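Exonuclease (Laribacter hongkongensis, PDB 3SYY) digests double-stranded DNA with strict 5'-to-3' polarity as a magnesium-binding alkaline exonuclease of the PDDEXK superfamily. Local coordinates at residues G14-S19 against A95-S100; E42-R47 against A189-E194; G146-D151 against I170-A175; I89-I94 against Q141-G146. One frame throughout, in Å; residues are numbered along the deposited sequence.

Interaction 1: G14-S19 against A95-S100; sequences GKVTAS and AGFGAS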
# COMPACT_ATOMS: atom_id res chain seq x y z
N GLY A 14 8.39 -21.17 -12.74
CA GLY A 14 7.56 -22.31 -12.43
C GLY A 14 8.02 -23.19 -11.27
O GLY A 14 7.35 -24.15 -10.95
N LYS A 15 9.13 -22.85 -10.62
CA LYS A 15 9.67 -23.72 -9.54
C LYS A 15 9.34 -23.18 -8.17
O LYS A 15 9.24 -21.98 -7.97
CB LYS A 15 11.19 -23.86 -9.65
CG LYS A 15 11.66 -24.59 -10.91
CD LYS A 15 13.20 -24.71 -10.93
CE LYS A 15 13.66 -25.43 -12.14
NZ LYS A 15 15.14 -25.30 -12.28
N VAL A 16 9.13 -24.09 -7.22
CA VAL A 16 9.13 -23.75 -5.83
C VAL A 16 10.59 -23.42 -5.45
O VAL A 16 11.50 -24.19 -5.77
CB VAL A 16 8.61 -24.89 -4.97
CG1 VAL A 16 8.76 -24.57 -3.48
CG2 VAL A 16 7.12 -25.15 -5.30
N THR A 17 10.80 -22.26 -4.82
CA THR A 17 12.17 -21.92 -4.41
C THR A 17 12.27 -21.89 -2.89
O THR A 17 11.28 -21.74 -2.17
CB THR A 17 12.65 -20.59 -5.00
OG1 THR A 17 11.69 -19.56 -4.65
CG2 THR A 17 12.79 -20.66 -6.52
N ALA A 18 13.50 -22.06 -2.39
CA ALA A 18 13.73 -22.08 -0.94
C ALA A 18 13.16 -20.81 -0.25
O ALA A 18 12.62 -20.88 0.83
CB ALA A 18 15.27 -22.17 -0.67
N SER A 19 13.28 -19.67 -0.90
CA SER A 19 12.83 -18.39 -0.30
C SER A 19 11.31 -18.33 -0.11
O SER A 19 10.80 -17.46 0.59
CB SER A 19 13.30 -17.22 -1.15
OG SER A 19 12.84 -17.39 -2.48
N ALA A 95 11.54 -32.84 -8.67
CA ALA A 95 11.57 -31.98 -9.84
C ALA A 95 10.75 -30.70 -9.55
O ALA A 95 9.75 -30.77 -8.81
CB ALA A 95 10.97 -32.73 -11.06
N GLY A 96 11.19 -29.57 -10.11
CA GLY A 96 10.51 -28.26 -10.01
C GLY A 96 10.74 -27.57 -8.67
O GLY A 96 9.89 -26.81 -8.20
N PHE A 97 11.90 -27.85 -8.06
CA PHE A 97 12.20 -27.37 -6.69
C PHE A 97 13.69 -27.11 -6.61
O PHE A 97 14.51 -27.95 -7.03
CB PHE A 97 11.78 -28.45 -5.70
CG PHE A 97 11.93 -28.13 -4.20
CD1 PHE A 97 12.14 -29.19 -3.30
CD2 PHE A 97 11.79 -26.84 -3.67
CE1 PHE A 97 12.24 -29.00 -1.91
CE2 PHE A 97 11.88 -26.62 -2.27
CZ PHE A 97 12.09 -27.68 -1.37
N GLY A 98 14.04 -25.94 -6.07
CA GLY A 98 15.43 -25.55 -6.05
C GLY A 98 15.73 -24.48 -5.02
O GLY A 98 14.83 -23.96 -4.33
N ALA A 99 17.02 -24.17 -4.91
CA ALA A 99 17.45 -23.23 -3.85
C ALA A 99 18.62 -22.42 -4.34
O ALA A 99 19.45 -22.92 -5.12
CB ALA A 99 17.85 -24.00 -2.56
N SER A 100 18.70 -21.17 -3.88
CA SER A 100 19.74 -20.31 -4.33
C SER A 100 20.49 -19.73 -3.11
O SER A 100 20.23 -18.58 -2.70
CB SER A 100 19.11 -19.20 -5.16
OG SER A 100 20.13 -18.47 -5.81

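Interaction 2: E42-R47 against A189-E194; sequences ELICQR and AELEAE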
# COMPACT_ATOMS: atom_id res chain seq x y z
N GLU A 42 0.60 -18.02 -8.30
CA GLU A 42 1.74 -17.42 -8.96
C GLU A 42 2.47 -18.44 -9.84
O GLU A 42 2.90 -18.13 -10.97
CB GLU A 42 2.79 -16.95 -7.92
CG GLU A 42 2.74 -15.53 -7.47
CD GLU A 42 3.79 -15.30 -6.37
OE1 GLU A 42 3.39 -15.20 -5.20
OE2 GLU A 42 4.99 -15.30 -6.71
N LEU A 43 2.71 -19.63 -9.30
CA LEU A 43 3.47 -20.65 -10.05
C LEU A 43 2.62 -21.21 -11.24
O LEU A 43 3.15 -21.50 -12.32
CB LEU A 43 3.89 -21.75 -9.11
CG LEU A 43 4.87 -21.28 -8.02
CD1 LEU A 43 5.45 -22.51 -7.32
CD2 LEU A 43 5.97 -20.51 -8.64
N ILE A 44 1.31 -21.34 -11.04
CA ILE A 44 0.41 -21.76 -12.16
C ILE A 44 0.53 -20.80 -13.32
O ILE A 44 0.79 -21.21 -14.47
CB ILE A 44 -1.05 -21.91 -11.71
CG1 ILE A 44 -1.15 -23.11 -10.79
CG2 ILE A 44 -2.01 -22.05 -12.97
CD1 ILE A 44 -2.42 -23.16 -9.95
N CYS A 45 0.41 -19.50 -13.03
CA CYS A 45 0.50 -18.51 -14.08
C CYS A 45 1.89 -18.49 -14.75
O CYS A 45 2.00 -18.27 -15.94
CB CYS A 45 0.06 -17.10 -13.58
SG CYS A 45 -1.63 -17.13 -12.91
N GLN A 46 2.97 -18.67 -13.97
CA GLN A 46 4.29 -18.74 -14.58
C GLN A 46 4.41 -19.91 -15.57
O GLN A 46 4.90 -19.75 -16.64
CB GLN A 46 5.39 -18.88 -13.50
CG GLN A 46 5.62 -17.57 -12.73
CD GLN A 46 6.72 -17.67 -11.64
OE1 GLN A 46 7.51 -18.60 -11.62
NE2 GLN A 46 6.71 -16.73 -10.72
N ARG A 47 3.94 -21.08 -15.16
CA ARG A 47 4.05 -22.27 -16.01
C ARG A 47 3.18 -22.14 -17.26
O ARG A 47 3.61 -22.47 -18.34
CB ARG A 47 3.70 -23.51 -15.22
CG ARG A 47 4.83 -23.88 -14.27
CD ARG A 47 4.54 -25.21 -13.59
NE ARG A 47 5.51 -25.54 -12.54
CZ ARG A 47 5.84 -26.78 -12.20
NH1 ARG A 47 5.29 -27.83 -12.81
NH2 ARG A 47 6.71 -26.96 -11.20
N ALA A 189 2.43 -31.47 -6.46
CA ALA A 189 1.46 -32.42 -7.07
C ALA A 189 0.18 -31.66 -7.45
O ALA A 189 -0.33 -31.85 -8.56
CB ALA A 189 1.16 -33.58 -6.09
N GLU A 190 -0.28 -30.78 -6.56
CA GLU A 190 -1.48 -29.98 -6.76
C GLU A 190 -1.30 -28.98 -7.85
O GLU A 190 -2.20 -28.83 -8.70
CB GLU A 190 -1.93 -29.25 -5.50
CG GLU A 190 -2.36 -30.16 -4.37
CD GLU A 190 -2.42 -29.38 -3.05
OE1 GLU A 190 -2.05 -29.95 -2.00
OE2 GLU A 190 -2.79 -28.20 -3.07
N LEU A 191 -0.15 -28.32 -7.85
CA LEU A 191 0.24 -27.42 -8.94
C LEU A 191 0.22 -28.08 -10.33
O LEU A 191 -0.39 -27.55 -11.28
CB LEU A 191 1.62 -26.80 -8.62
CG LEU A 191 2.39 -26.04 -9.68
CD1 LEU A 191 1.56 -24.86 -10.07
CD2 LEU A 191 3.69 -25.50 -9.02
N GLU A 192 0.88 -29.21 -10.46
CA GLU A 192 0.92 -29.89 -11.75
C GLU A 192 -0.46 -30.43 -12.21
O GLU A 192 -0.83 -30.31 -13.40
CB GLU A 192 1.96 -30.97 -11.69
CG GLU A 192 3.30 -30.35 -11.85
CD GLU A 192 4.40 -31.27 -11.45
OE1 GLU A 192 5.56 -30.92 -11.78
OE2 GLU A 192 4.13 -32.32 -10.81
N ALA A 193 -1.24 -30.94 -11.26
CA ALA A 193 -2.60 -31.38 -11.54
C ALA A 193 -3.47 -30.21 -11.96
O ALA A 193 -4.31 -30.34 -12.87
CB ALA A 193 -3.21 -32.05 -10.32
N GLU A 194 -3.31 -29.07 -11.30
CA GLU A 194 -4.13 -27.95 -11.66
C GLU A 194 -3.87 -27.49 -13.10
O GLU A 194 -4.82 -27.19 -13.83
CB GLU A 194 -4.05 -26.84 -10.64
CG GLU A 194 -4.84 -25.66 -11.04
CD GLU A 194 -5.87 -25.25 -9.98
OE1 GLU A 194 -5.84 -25.73 -8.83
OE2 GLU A 194 -6.72 -24.43 -10.34
O HOH W 1 7.64 -29.65 -11.01

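Interaction 3: G146-D151 against I170-A175; sequences GRQWCD and IERDDA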
# COMPACT_ATOMS: atom_id res chain seq x y z
N GLY A 146 22.76 -30.78 -0.26
CA GLY A 146 23.42 -31.81 0.54
C GLY A 146 24.35 -31.26 1.62
O GLY A 146 25.09 -32.02 2.27
N ARG A 147 24.32 -29.94 1.85
CA ARG A 147 25.23 -29.36 2.85
C ARG A 147 24.78 -29.56 4.27
O ARG A 147 23.62 -29.94 4.54
CB ARG A 147 25.53 -27.90 2.56
CG ARG A 147 26.13 -27.72 1.21
CD ARG A 147 27.62 -27.53 1.31
NE ARG A 147 28.24 -27.54 -0.00
CZ ARG A 147 29.37 -26.91 -0.29
NH1 ARG A 147 29.96 -26.16 0.63
NH2 ARG A 147 29.90 -27.00 -1.50
N GLN A 148 25.72 -29.32 5.18
CA GLN A 148 25.57 -29.72 6.58
C GLN A 148 25.22 -28.55 7.54
O GLN A 148 24.67 -28.77 8.60
CB GLN A 148 26.88 -30.43 7.04
CG GLN A 148 27.15 -31.75 6.30
CD GLN A 148 25.96 -32.74 6.38
OE1 GLN A 148 25.45 -33.16 5.36
NE2 GLN A 148 25.52 -33.07 7.60
N TRP A 149 25.53 -27.32 7.14
CA TRP A 149 25.10 -26.13 7.93
C TRP A 149 25.04 -24.91 7.04
O TRP A 149 25.57 -24.91 5.94
CB TRP A 149 26.11 -25.83 9.08
CG TRP A 149 27.56 -25.83 8.62
CD1 TRP A 149 28.46 -26.90 8.69
CD2 TRP A 149 28.30 -24.74 8.06
NE1 TRP A 149 29.69 -26.52 8.20
CE2 TRP A 149 29.63 -25.20 7.83
CE3 TRP A 149 27.99 -23.39 7.78
CZ2 TRP A 149 30.61 -24.38 7.28
CZ3 TRP A 149 28.97 -22.59 7.23
CH2 TRP A 149 30.27 -23.08 7.00
N CYS A 150 24.46 -23.84 7.56
CA CYS A 150 24.38 -22.57 6.82
C CYS A 150 24.58 -21.49 7.87
O CYS A 150 23.95 -21.50 8.91
CB CYS A 150 23.01 -22.39 6.20
SG CYS A 150 22.87 -20.82 5.25
N ASP A 151 25.50 -20.59 7.59
CA ASP A 151 25.74 -19.44 8.46
C ASP A 151 24.76 -18.34 8.00
O ASP A 151 24.78 -17.93 6.85
CB ASP A 151 27.17 -18.95 8.25
CG ASP A 151 28.18 -19.66 9.21
OD1 ASP A 151 27.73 -20.25 10.22
OD2 ASP A 151 29.39 -19.64 8.92
N ILE A 170 23.30 -22.38 11.47
CA ILE A 170 22.10 -23.23 11.54
C ILE A 170 22.51 -24.59 10.99
O ILE A 170 22.88 -24.70 9.81
CB ILE A 170 20.92 -22.62 10.71
CG1 ILE A 170 20.61 -21.18 11.19
CG2 ILE A 170 19.69 -23.57 10.78
CD1 ILE A 170 20.05 -21.06 12.69
N GLU A 171 22.47 -25.60 11.85
CA GLU A 171 22.88 -26.96 11.47
C GLU A 171 21.75 -27.64 10.70
O GLU A 171 20.59 -27.48 11.07
CB GLU A 171 23.18 -27.79 12.75
CG GLU A 171 24.39 -27.30 13.60
CD GLU A 171 25.73 -27.45 12.88
OE1 GLU A 171 26.56 -26.54 13.02
OE2 GLU A 171 25.96 -28.44 12.14
N ARG A 172 22.09 -28.42 9.68
CA ARG A 172 21.12 -29.33 8.99
C ARG A 172 20.16 -30.05 9.95
O ARG A 172 20.62 -30.70 10.89
CB ARG A 172 21.88 -30.36 8.16
CG ARG A 172 20.99 -31.31 7.37
CD ARG A 172 21.80 -32.19 6.45
NE ARG A 172 20.91 -32.89 5.52
CZ ARG A 172 20.86 -32.66 4.22
NH1 ARG A 172 21.67 -31.80 3.66
NH2 ARG A 172 19.99 -33.33 3.46
N ASP A 173 18.85 -29.93 9.72
CA ASP A 173 17.85 -30.65 10.52
C ASP A 173 17.11 -31.64 9.57
O ASP A 173 16.23 -31.23 8.79
CB ASP A 173 16.86 -29.68 11.15
CG ASP A 173 15.84 -30.36 12.05
OD1 ASP A 173 15.67 -31.59 11.98
OD2 ASP A 173 15.20 -29.67 12.87
N ASP A 174 17.50 -32.91 9.63
CA ASP A 174 16.89 -33.92 8.74
C ASP A 174 15.39 -34.13 8.95
O ASP A 174 14.68 -34.37 7.98
CB ASP A 174 17.67 -35.26 8.80
CG ASP A 174 18.99 -35.20 8.07
OD1 ASP A 174 19.90 -35.98 8.41
OD2 ASP A 174 19.14 -34.38 7.14
N ALA A 175 14.91 -34.02 10.18
CA ALA A 175 13.47 -34.09 10.42
C ALA A 175 12.71 -32.97 9.75
O ALA A 175 11.65 -33.22 9.12
CB ALA A 175 13.15 -34.12 11.90

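Interaction 4: I89-I94 against Q141-G146; sequences IDHPTI and QMACTG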
# COMPACT_ATOMS: atom_id res chain seq x y z
N ILE A 89 20.38 -24.26 -7.46
CA ILE A 89 20.69 -25.67 -7.35
C ILE A 89 19.39 -26.43 -7.24
O ILE A 89 18.62 -26.24 -6.30
CB ILE A 89 21.50 -25.95 -6.04
CG1 ILE A 89 22.75 -25.05 -5.97
CG2 ILE A 89 21.87 -27.45 -5.89
CD1 ILE A 89 23.71 -25.31 -7.06
N ASP A 90 19.14 -27.33 -8.19
CA ASP A 90 17.92 -28.14 -8.14
C ASP A 90 17.95 -29.19 -7.02
O ASP A 90 19.01 -29.71 -6.65
CB ASP A 90 17.64 -28.73 -9.54
CG ASP A 90 17.32 -27.64 -10.56
OD1 ASP A 90 16.43 -26.78 -10.31
OD2 ASP A 90 17.97 -27.60 -11.60
N HIS A 91 16.80 -29.48 -6.44
CA HIS A 91 16.73 -30.51 -5.43
C HIS A 91 17.19 -31.80 -6.11
O HIS A 91 16.92 -32.01 -7.31
CB HIS A 91 15.33 -30.63 -4.88
CG HIS A 91 15.19 -31.66 -3.80
ND1 HIS A 91 15.17 -31.34 -2.45
CD2 HIS A 91 15.05 -33.00 -3.88
CE1 HIS A 91 15.02 -32.46 -1.75
NE2 HIS A 91 14.93 -33.47 -2.60
N PRO A 92 17.99 -32.62 -5.41
CA PRO A 92 18.52 -33.83 -6.10
C PRO A 92 17.43 -34.77 -6.71
O PRO A 92 17.68 -35.36 -7.75
CB PRO A 92 19.37 -34.53 -5.02
CG PRO A 92 18.95 -33.92 -3.70
CD PRO A 92 18.52 -32.49 -4.05
N THR A 93 16.25 -34.87 -6.08
CA THR A 93 15.18 -35.79 -6.52
C THR A 93 13.74 -35.22 -6.75
O THR A 93 12.88 -35.87 -7.38
CB THR A 93 15.08 -36.96 -5.54
OG1 THR A 93 14.62 -36.46 -4.28
CG2 THR A 93 16.46 -37.66 -5.38
N ILE A 94 13.47 -34.03 -6.22
CA ILE A 94 12.13 -33.44 -6.40
C ILE A 94 12.17 -32.46 -7.56
O ILE A 94 12.78 -31.37 -7.49
CB ILE A 94 11.61 -32.77 -5.12
CG1 ILE A 94 11.60 -33.77 -3.97
CG2 ILE A 94 10.19 -32.13 -5.40
CD1 ILE A 94 11.21 -33.18 -2.59
N GLN A 141 17.77 -24.98 1.51
CA GLN A 141 19.03 -24.83 0.79
C GLN A 141 19.96 -26.04 1.08
O GLN A 141 20.60 -26.58 0.17
CB GLN A 141 19.73 -23.53 1.22
CG GLN A 141 19.21 -22.28 0.60
CD GLN A 141 19.63 -21.02 1.41
OE1 GLN A 141 19.32 -19.89 1.04
NE2 GLN A 141 20.35 -21.24 2.49
N MET A 142 19.96 -26.47 2.34
CA MET A 142 20.69 -27.69 2.77
C MET A 142 20.14 -28.97 2.09
O MET A 142 20.91 -29.80 1.57
CB MET A 142 20.70 -27.79 4.29
CG MET A 142 21.73 -26.80 4.85
SD MET A 142 21.96 -26.88 6.63
CE MET A 142 20.74 -25.77 7.31
N ALA A 143 18.81 -29.07 2.04
CA ALA A 143 18.11 -30.13 1.28
C ALA A 143 18.55 -30.22 -0.15
O ALA A 143 18.90 -31.32 -0.64
CB ALA A 143 16.63 -29.95 1.35
N CYS A 144 18.58 -29.08 -0.83
CA CYS A 144 18.97 -29.06 -2.23
C CYS A 144 20.43 -29.34 -2.52
O CYS A 144 20.77 -29.91 -3.58
CB CYS A 144 18.56 -27.78 -2.92
SG CYS A 144 16.75 -27.58 -3.03
N THR A 145 21.32 -28.93 -1.62
CA THR A 145 22.74 -28.99 -1.91
C THR A 145 23.41 -30.16 -1.23
O THR A 145 24.56 -30.42 -1.54
CB THR A 145 23.51 -27.75 -1.38
OG1 THR A 145 23.16 -27.54 -0.00
CG2 THR A 145 23.24 -26.50 -2.26
N GLY A 146 22.76 -30.78 -0.26
CA GLY A 146 23.42 -31.81 0.54
C GLY A 146 24.35 -31.26 1.62
O GLY A 146 25.09 -32.02 2.27

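Interaction 1: G14-S19 against A95-S100
Gly96 O takes the N-H of Val16, with N and O 3.0 Å apart and an N-H...O angle of 145°. This is the first bond of a short parallel beta ladder. Gly96 has positive phi, which favours glycine. Lys15 CB lies 3.5 Å from Gly96 O, and the rest of the lysine chain is extended and leads away to a salt bridge with Asp90. Phe97 pairs with Val16. With CG anti to the backbone N (chi1 -177°), the ring lies beside Val16. The CD2 edge of the ring is turned to Val16: CG1 of Val16 lies 3.8 Å from CD2. The carbonyl O of Val16 meets the ring at its edge, in plane, 3.4 Å from CD2. The same oxygen accepts the N-H of Gly98 at an N...O distance of 3.1 Å, nearly along the C=O axis. Gly98 pairs with Thr17 and turns its own O to Ala18 N, a weak bond because the N-H...O angle is 129°. Ala99 closes the apolar side, with its CB 3.7 Å from Ala18 CB. Ser100 follows the strand and is a magnesium ligand, so the ladder leads straight into the metal site. Ala18 lies about 7 Å from a bound magnesium ion, measured from its side chain. Strand 97-99 is the middle one of three, between 16-17 and the antiparallel strand 89-90. Val16 and Phe97 pack on helix 174-205 through Leu188, while Ala18 and Ala99 rest on helix 132-145.

Interaction 2: E42-R47 against A189-E194
Leu191 meets Leu43, Ile44 and Arg47 where two helices, 34-49 and 174-205, pack across each other. The local axes approach to 10.0 Å and cross at -45°. The apolar part centres on the two methyls of Leu191. Its CG is anti to the backbone N (chi1 169°), which carries CG toward the other helix. CD2 touches Leu43 CB at 3.8 Å, and the two leucine side chains cross at about a right angle. CD1 lies against CG1 of Ile44 at 3.3 Å, closer than normal van der Waals contact, and these two side chains slide past each other in opposite directions. Farther along, CD1 of Ile44 rests on CG of Glu194 at 3.6 Å. Ile44 and Glu194 also pack on Trp119 of the second subunit, and the Glu194 carboxylate forms a salt bridge with Lys126 of that subunit. This side of the contact therefore faces the second subunit.

The polar part lies on the more exposed side. The Arg47 guanidinium has CD2 of Leu191 over one face, 3.7 Å above its plane and offset toward the rim. Its NE bonds to Gly14 O, which ties it to the loop before strand 16-17. NH1 makes a long salt bridge to Glu192. The carboxylate plane is turned 60° from the guanidinium, yet OE1 lies almost in the guanidinium plane. A water bridges the pair: it accepts from Arg47 NH2 at 2.9 Å and donates to Glu192 OE1 at 2.6 Å. OE1 answers Arg47 NH1 with its anti lone pair, at 3.3 Å.

Interaction 3: G146-D151 against I170-A175
Cys150 and Ile170 form an antiparallel hydrogen-bonded pair, and Trp149 and Glu171 the next, non-hydrogen-bonded pair, in the open end of the beta hairpin made by strands 149-155 and 165-171. Cys150 N gives to Ile170 O at 2.9 Å, and Ile170 N to Cys150 O at 2.8 Å. Past the strand ends, Arg172 N still reaches Gln148 O at 2.8 Å, standing 41° out of the carbonyl plane.

Cys150 and Ile170 share the face that packs on Met138 of helix 132-145. Cys150 also touches Glu112, a magnesium ligand, which places this face of the hairpin next to the metal site. Trp149 and Glu171 lie on the other face, where OE2 of Glu171 comes within 4.0 Å of Trp149 CB. The Trp149 ring leads away and makes a cation-pi contact with Arg169.

Arg172 carries the side-chain link. Its CG is anti to the backbone N (chi1 -178°), and the chain runs extended to NE. The Gln148 side chain crosses Arg172 at a slant near CD, its amide plane nearly parallel to that of the guanidinium. NE donates to the syn lone pair of Asp174 OD2 in a salt bridge. NH1 gives to Arg147 O at 2.8 Å, with that oxygen only 3° out of the guanidinium plane.

Interaction 4: I89-I94 against Q141-G146
Cys144 packs tightly against Ile89 and His91, with no hydrogen bond across the contact. Its SG is anti to its own carbonyl carbon (chi1 -66°) and lies 3.8 Å from both CA and CB of His91. The sulfur sits at the edge of the His91 ring, 5.1 Å from the centroid and 77° off the ring normal. Ile89 meets the helix end with its branch methyl: CG2 is 3.5 Å from Cys144 O and 4.0 Å from Thr145 CG2. Ile89 and Thr145 cross at about a right angle. OG1 of Thr145 is turned back to Gln141 O, 2.7 Å away, which leaves its methyl facing Ile89. Gln141 O also takes the N-H of Thr145, from the opposite face of its plane.

Cys144 and His91 are buried, whereas Pro92 lies on the solvent side and buries little surface here. Across the contact its CD meets the carbonyls, 3.5 Å from Cys144 O and 3.6 Å from Ala143 O. The same CD lies over one face of the His91 ring, and Ile94 CD1 lies above the other, toward the rim.

The contact seats edge strand 89-90 and the turn after it on the C-terminal end of helix 132-145. Strand 97-99 lies alongside, with Ala99 on Cys144. Helix 174-205 meets His91 and Ile94, and strand 109-114 meets Thr145.

In the fold
From the N terminus, interaction 1 opens at 14-19 and closes at 95-100, around a largely helical loop. Interaction 2 opens inside that loop at 42-47 and closes only at 189-194, so the two cross. They also touch where Gly14 bonds to Arg47 and Gln46. Interaction 4 opens at 89-94, crosses interaction 1 and closes at 141-146. Interaction 3 follows in series and shares Gly146 with it. Interactions 3 and 4 both nest within the loop closed by interaction 2. Together they join the three-stranded sheet, helix 132-145 and the five-stranded sheet. Helix 174-205 starts in interaction 3 and reaches back to helix 34-49 in interaction 2.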